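Local coordinates for periplasmic beta-glucosidase (Pseudomonas aeruginosa, PDB 6R5U), which probably hydrolyses terminal, non-reducing beta-D-glucosyl residues in the periplasm, releasing beta-D-glucose, as a member of glycosyl hydrolase family 3, at residues V663-R668 with L698-S703. The protein carries 1 engineered substitution. Residues are numbered along the deposited sequence; the frame is centred on the assembly and turned at random.
Sequences VASLSR and LKFYDS. With MG (magnesium ion), chain E.
Arg668 lies flat along Phe700, its guanidinium plane only 4° from that of the ring but slid off it toward the backbone. The methylene CD of Arg668 takes the place over the ring face, a CH-pi contact 3.8 Å from the centroid, while Arg668 CZ rests 3.4 Å from Phe700 CB. Bends at chi2 (-85°) and chi3 (-65°) lead the chain from CD, over the ring, along to Phe700 CB, where the guanidinium lies. At the guanidinium edge, a water lies unusually close to Arg668 NH2 (2.5 Å), probably accepting from it, and donates to Leu698 O (2.8 Å); Glu672 forms a salt bridge with the same NH2.

Residues 664-666 meet the far end of the ring. In the conformer described, one of two, Ser665 OG comes in at its edge, 3.6 Å from Phe700 CZ, and is hydrogen-bonded to Glu710, while Ala664 CB and Leu666 CB pack obliquely nearby. The two branches of Leu666 reach further along residues 701-703, CD1 to Tyr701 O and CD2 to Ser703 OG (both 3.4 Å).

Just before this packing, Val663 O binds magnesium at 2.0 Å alongside four waters and Asp661; the metal ligand and the residues that meet Phe700 thus lie in the same loop. Within the fibronectin type III-like domain, this loop between strands 651-660 and 672-681 packs against the short strand 700-701, which pairs antiparallel with 707-708, while Val229 of the second subunit packs on Leu666 and Ser703.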
# COMPACT_ATOMS: atom_id res chain seq x y z
N VAL A 663 -0.30 12.59 23.30
CA VAL A 663 -0.64 13.97 22.88
C VAL A 663 0.62 14.56 22.28
O VAL A 663 1.58 14.77 23.00
CB VAL A 663 -1.16 14.86 24.02
CG1 VAL A 663 -1.49 16.27 23.49
CG2 VAL A 663 -2.36 14.21 24.71
N ALA A 664 0.58 14.88 21.00
CA ALA A 664 1.77 15.41 20.32
C ALA A 664 1.35 16.27 19.13
O ALA A 664 0.15 16.22 18.76
CB ALA A 664 2.63 14.26 19.93
N SER A 665 2.29 17.01 18.57
CA SER A 665 2.06 17.90 17.41
C SER A 665 1.83 17.07 16.15
O SER A 665 1.28 17.63 15.19
CB SER A 665 3.20 18.89 17.21
OG SER A 665 4.44 18.24 16.95
N LEU A 666 2.27 15.80 16.16
CA LEU A 666 1.91 14.78 15.13
C LEU A 666 1.13 13.67 15.82
O LEU A 666 1.42 13.42 16.99
CB LEU A 666 3.13 14.07 14.53
CG LEU A 666 3.97 14.72 13.45
CD1 LEU A 666 4.75 13.62 12.74
CD2 LEU A 666 3.15 15.52 12.46
N SER A 667 0.31 12.95 15.07
CA SER A 667 -0.30 11.67 15.51
C SER A 667 0.82 10.61 15.62
O SER A 667 1.41 10.27 14.61
CB SER A 667 -1.41 11.26 14.58
OG SER A 667 -2.06 10.09 15.04
N ARG A 668 1.09 10.15 16.83
CA ARG A 668 2.21 9.22 17.14
C ARG A 668 1.65 7.81 17.26
O ARG A 668 0.46 7.60 17.49
CB ARG A 668 2.91 9.64 18.44
CG ARG A 668 3.42 11.08 18.47
CD ARG A 668 4.79 11.24 17.83
NE ARG A 668 5.77 10.50 18.63
CZ ARG A 668 6.52 9.48 18.19
NH1 ARG A 668 6.48 9.04 16.93
NH2 ARG A 668 7.35 8.91 19.05
N LEU A 698 12.28 9.64 23.79
CA LEU A 698 10.94 10.24 23.74
C LEU A 698 10.80 11.17 22.54
O LEU A 698 9.69 11.73 22.36
CB LEU A 698 10.74 11.02 25.05
CG LEU A 698 11.00 10.25 26.34
CD1 LEU A 698 10.68 11.13 27.54
CD2 LEU A 698 10.21 8.97 26.41
N LYS A 699 11.87 11.37 21.79
CA LYS A 699 11.91 12.36 20.68
C LYS A 699 11.20 11.79 19.47
O LYS A 699 11.16 10.59 19.33
CB LYS A 699 13.33 12.68 20.25
CG LYS A 699 14.16 13.37 21.31
CD LYS A 699 15.52 13.76 20.80
CE LYS A 699 16.28 14.62 21.78
NZ LYS A 699 15.69 15.98 21.88
N PHE A 700 10.72 12.67 18.61
CA PHE A 700 10.16 12.32 17.30
C PHE A 700 10.38 13.49 16.37
O PHE A 700 10.65 14.61 16.82
CB PHE A 700 8.67 11.98 17.41
CG PHE A 700 7.80 13.17 17.69
CD1 PHE A 700 7.76 13.74 18.95
CD2 PHE A 700 7.06 13.75 16.67
CE1 PHE A 700 6.99 14.86 19.19
CE2 PHE A 700 6.27 14.86 16.91
CZ PHE A 700 6.22 15.41 18.17
N TYR A 701 10.28 13.20 15.08
CA TYR A 701 10.41 14.20 14.01
C TYR A 701 9.05 14.84 13.80
O TYR A 701 8.06 14.12 13.50
CB TYR A 701 10.98 13.56 12.74
CG TYR A 701 12.43 13.15 12.86
CD1 TYR A 701 13.47 14.04 12.66
CD2 TYR A 701 12.76 11.86 13.21
CE1 TYR A 701 14.80 13.66 12.80
CE2 TYR A 701 14.07 11.46 13.35
CZ TYR A 701 15.10 12.35 13.14
OH TYR A 701 16.40 11.93 13.28
N ASP A 702 8.98 16.16 13.92
CA ASP A 702 7.71 16.87 13.65
C ASP A 702 7.63 17.11 12.14
O ASP A 702 8.49 16.58 11.39
CB ASP A 702 7.55 18.08 14.56
CG ASP A 702 8.27 19.34 14.12
OD1 ASP A 702 9.21 19.27 13.26
OD2 ASP A 702 7.90 20.40 14.67
N SER A 703 6.62 17.85 11.71
CA SER A 703 6.34 18.17 10.28
C SER A 703 7.51 18.91 9.60
O SER A 703 7.62 18.77 8.37
CB SER A 703 5.06 18.97 10.17
OG SER A 703 3.93 18.14 10.38
MG MG E . 3.22 14.43 24.17
O HOH W 1 1.97 13.65 25.70
O HOH W 2 7.54 10.35 21.11
O HOH W 3 4.68 14.51 25.71
O HOH W 4 4.43 14.95 22.54
O HOH W 5 2.66 16.18 24.93